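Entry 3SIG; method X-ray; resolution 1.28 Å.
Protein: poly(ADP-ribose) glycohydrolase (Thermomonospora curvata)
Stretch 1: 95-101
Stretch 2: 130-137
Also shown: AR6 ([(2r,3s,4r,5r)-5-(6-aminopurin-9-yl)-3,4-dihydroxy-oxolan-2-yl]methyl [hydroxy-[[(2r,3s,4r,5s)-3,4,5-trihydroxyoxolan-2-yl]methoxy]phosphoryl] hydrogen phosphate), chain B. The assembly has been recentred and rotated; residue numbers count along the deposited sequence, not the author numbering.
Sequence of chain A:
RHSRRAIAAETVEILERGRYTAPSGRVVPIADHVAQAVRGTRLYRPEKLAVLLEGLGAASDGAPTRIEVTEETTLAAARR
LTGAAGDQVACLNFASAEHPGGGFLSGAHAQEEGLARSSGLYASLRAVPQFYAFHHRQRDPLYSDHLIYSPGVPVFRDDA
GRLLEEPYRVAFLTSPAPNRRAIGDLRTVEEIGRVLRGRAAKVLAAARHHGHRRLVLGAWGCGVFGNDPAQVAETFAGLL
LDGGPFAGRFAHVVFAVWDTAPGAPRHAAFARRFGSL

Stretch 1 95-101: ASAEHPG
Stretch 2 130-137: QFYAFHHR

Stretch 2 is helical throughout, and the helix extends beyond both of its ends. Stretch 1 is an irregular loop lying against one side of it. Two pairs set the register: Ala 97 CA lies 6.0 Å from His 135 CA, and Glu 98 CA lies 4.9 Å from Tyr 132 CA. The loop is extended at Ser 96 (phi/psi -71/139), turns at Ala 97 (-77/-16) and Glu 98 (-116/-27), then extends again through His 99 and Pro 100. Ser 96 (chi1 t) holds the turn: its OG accepts hydrogen bonds from Glu 98 N and His 99 N, each 3.0 Å long.

Gln 130 does not reach the loop. Phe 131 (chi1 t, chi2 100°) brings its ring edge to Ser 96, with CE2 3.8 Å from Ser 96 O.

Tyr 132 (chi1 m, chi2 -77°) makes the largest contact. Pro 100 lies over one face of its ring, with CD 3.8 Å from the centroid and almost on the normal, a CH-pi contact. Tyr 132 CD1 approaches Glu 98 C to 3.3 Å. A water bridges the stretches: it accepts from Tyr 132 OH at 2.6 Å and donates to Ser 96 O at 2.9 Å.

Ala 133 points away, and Phe 134 makes no contact. His 135 (chi1 m, chi2 123°) points toward the loop. Its ND1 donates a weak hydrogen bond to Ala 97 O, 3.0 Å long but bent to 130°. Ala 97 CB sits over the same ring, 3.9 Å from its centroid.

His 136 (chi1 -87°, chi2 92°) is anchored within the helix by ND1 donating to Tyr 132 O at 2.9 Å. Glu 98 CG lies over its ring face. Its edge faces the His 99 ring in an offset edge-to-face pair, centroids 5.6 Å apart and planes at 78°. Arg 137 stays out of reach.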

# COMPACT_ATOMS: atom_id res chain seq x y z
N ALA A 95 -1.92 -1.51 5.24
CA ALA A 95 -3.06 -2.39 5.32
C ALA A 95 -3.62 -2.58 6.70
O ALA A 95 -2.87 -2.60 7.70
CB ALA A 95 -2.63 -3.72 4.81
N SER A 96 -4.93 -2.81 6.75
CA SER A 96 -5.60 -3.47 7.85
C SER A 96 -5.21 -4.94 7.83
O SER A 96 -5.19 -5.60 6.80
CB SER A 96 -7.09 -3.36 7.68
OG SER A 96 -7.76 -4.17 8.66
N ALA A 97 -4.95 -5.50 9.00
CA ALA A 97 -4.74 -6.93 9.13
C ALA A 97 -6.03 -7.73 9.10
O ALA A 97 -6.00 -8.95 8.91
CB ALA A 97 -4.01 -7.21 10.44
N GLU A 98 -7.15 -7.04 9.29
CA GLU A 98 -8.44 -7.69 9.61
C GLU A 98 -9.53 -7.51 8.56
O GLU A 98 -10.43 -8.34 8.48
CB GLU A 98 -8.97 -7.11 10.92
CG GLU A 98 -8.06 -7.36 12.10
CD GLU A 98 -8.57 -6.76 13.42
OE1 GLU A 98 -9.30 -5.73 13.39
OE2 GLU A 98 -8.23 -7.31 14.48
N HIS A 99 -9.50 -6.44 7.77
CA HIS A 99 -10.55 -6.16 6.80
C HIS A 99 -9.97 -5.68 5.48
O HIS A 99 -9.23 -4.72 5.45
CB HIS A 99 -11.52 -5.10 7.32
CG HIS A 99 -12.15 -5.47 8.63
ND1 HIS A 99 -11.75 -4.93 9.83
CD2 HIS A 99 -13.10 -6.38 8.93
CE1 HIS A 99 -12.45 -5.46 10.81
NE2 HIS A 99 -13.28 -6.35 10.29
N PRO A 100 -10.35 -6.35 4.39
CA PRO A 100 -9.80 -5.96 3.07
C PRO A 100 -10.33 -4.60 2.64
O PRO A 100 -11.56 -4.42 2.55
CB PRO A 100 -10.29 -7.09 2.15
CG PRO A 100 -11.53 -7.63 2.84
CD PRO A 100 -11.22 -7.53 4.29
N GLY A 101 -9.46 -3.64 2.38
CA GLY A 101 -9.90 -2.27 2.10
C GLY A 101 -10.26 -1.50 3.37
O GLY A 101 -10.80 -0.38 3.30
N GLN A 130 -7.81 -16.12 3.67
CA GLN A 130 -6.84 -16.75 4.56
C GLN A 130 -6.02 -15.71 5.32
O GLN A 130 -5.63 -15.92 6.45
CB GLN A 130 -5.85 -17.67 3.82
CG GLN A 130 -6.40 -19.02 3.38
CD GLN A 130 -5.28 -20.00 3.01
OE1 GLN A 130 -4.11 -19.61 2.94
NE2 GLN A 130 -5.63 -21.26 2.79
N PHE A 131 -5.67 -14.61 4.65
CA PHE A 131 -4.86 -13.55 5.28
C PHE A 131 -5.59 -12.95 6.48
O PHE A 131 -5.05 -12.82 7.59
CB PHE A 131 -4.54 -12.50 4.22
CG PHE A 131 -3.87 -11.24 4.73
CD1 PHE A 131 -2.50 -11.07 4.61
CD2 PHE A 131 -4.63 -10.19 5.23
CE1 PHE A 131 -1.91 -9.87 4.99
CE2 PHE A 131 -4.04 -8.98 5.61
CZ PHE A 131 -2.68 -8.83 5.47
N TYR A 132 -6.83 -12.59 6.24
CA TYR A 132 -7.67 -11.96 7.25
C TYR A 132 -8.04 -12.92 8.36
O TYR A 132 -7.97 -12.58 9.54
CB TYR A 132 -8.89 -11.29 6.57
CG TYR A 132 -8.40 -10.27 5.60
CD1 TYR A 132 -7.93 -9.03 6.05
CD2 TYR A 132 -8.32 -10.52 4.24
CE1 TYR A 132 -7.39 -8.10 5.18
CE2 TYR A 132 -7.78 -9.61 3.37
CZ TYR A 132 -7.33 -8.38 3.83
OH TYR A 132 -6.78 -7.46 2.95
N ALA A 133 -8.35 -14.16 7.99
CA ALA A 133 -8.65 -15.17 9.01
C ALA A 133 -7.47 -15.43 9.94
O ALA A 133 -7.63 -15.56 11.16
CB ALA A 133 -9.10 -16.48 8.37
N PHE A 134 -6.26 -15.49 9.38
CA PHE A 134 -5.08 -15.68 10.20
C PHE A 134 -5.00 -14.61 11.27
O PHE A 134 -4.76 -14.90 12.44
CB PHE A 134 -3.80 -15.66 9.36
CG PHE A 134 -2.57 -15.83 10.19
CD1 PHE A 134 -1.94 -14.72 10.74
CD2 PHE A 134 -2.07 -17.09 10.49
CE1 PHE A 134 -0.83 -14.88 11.54
CE2 PHE A 134 -0.96 -17.23 11.29
CZ PHE A 134 -0.34 -16.12 11.81
N HIS A 135 -5.14 -13.36 10.89
CA HIS A 135 -5.01 -12.29 11.87
C HIS A 135 -6.15 -12.24 12.87
O HIS A 135 -5.94 -11.99 14.06
CB HIS A 135 -4.80 -10.93 11.20
CG HIS A 135 -3.51 -10.85 10.45
ND1 HIS A 135 -3.43 -10.54 9.11
CD2 HIS A 135 -2.24 -11.09 10.85
CE1 HIS A 135 -2.17 -10.60 8.72
NE2 HIS A 135 -1.43 -10.94 9.76
N HIS A 136 -7.37 -12.56 12.42
CA HIS A 136 -8.49 -12.58 13.33
C HIS A 136 -8.27 -13.60 14.42
O HIS A 136 -8.61 -13.35 15.59
CB HIS A 136 -9.78 -12.89 12.60
CG HIS A 136 -10.44 -11.67 12.06
ND1 HIS A 136 -10.20 -11.19 10.79
CD2 HIS A 136 -11.26 -10.77 12.66
CE1 HIS A 136 -10.90 -10.08 10.61
NE2 HIS A 136 -11.55 -9.81 11.73
N ARG A 137 -7.73 -14.76 14.06
CA ARG A 137 -7.52 -15.83 15.04
C ARG A 137 -6.29 -15.58 15.89
O ARG A 137 -6.22 -16.02 17.02
CB ARG A 137 -7.39 -17.17 14.32
CG ARG A 137 -8.67 -17.59 13.61
CD ARG A 137 -8.43 -18.47 12.37
NE ARG A 137 -8.10 -19.85 12.71
CZ ARG A 137 -8.13 -20.87 11.84
NH1 ARG A 137 -8.46 -20.66 10.57
NH2 ARG A 137 -7.82 -22.09 12.24
N1 AR6 B . -1.14 8.86 0.57
C2 AR6 B . 0.03 9.01 1.18
N3 AR6 B . 0.21 9.17 2.53
C4 AR6 B . -0.95 9.15 3.23
C5 AR6 B . -2.24 8.98 2.61
C6 AR6 B . -2.25 8.83 1.25
N6 AR6 B . -3.47 8.69 0.58
N7 AR6 B . -3.19 8.99 3.69
C8 AR6 B . -2.53 9.18 4.78
N9 AR6 B . -1.18 9.29 4.60
PA AR6 B . -2.58 5.45 7.58
PB AR6 B . -1.51 3.13 9.11
C1' AR6 B . -0.08 9.47 5.54
O1A AR6 B . -3.02 6.06 8.87
O1B AR6 B . -0.62 2.03 8.56
C1D AR6 B . -6.58 2.05 7.73
O1D AR6 B . -7.87 2.14 8.28
C2' AR6 B . -0.47 10.17 6.82
O2' AR6 B . 0.58 10.98 7.27
O2A AR6 B . -3.61 5.25 6.50
O2B AR6 B . -1.01 3.96 10.24
C2D AR6 B . -6.30 0.62 7.48
O2D AR6 B . -7.28 -0.11 6.82
C3' AR6 B . -0.67 9.03 7.75
O3' AR6 B . -0.42 9.36 9.08
O3A AR6 B . -1.81 4.09 7.88
C3D AR6 B . -5.64 0.14 8.70
O3D AR6 B . -6.70 -0.29 9.51
C4' AR6 B . 0.28 7.97 7.27
O4' AR6 B . 0.52 8.26 5.91
C4D AR6 B . -4.97 1.37 9.21
O4D AR6 B . -5.65 2.50 8.69
C5' AR6 B . -0.18 6.53 7.44
O5' AR6 B . -1.45 6.34 6.84
C5D AR6 B . -3.48 1.44 8.87
O5D AR6 B . -2.93 2.57 9.53
O HOH W 1 -5.91 -5.22 4.03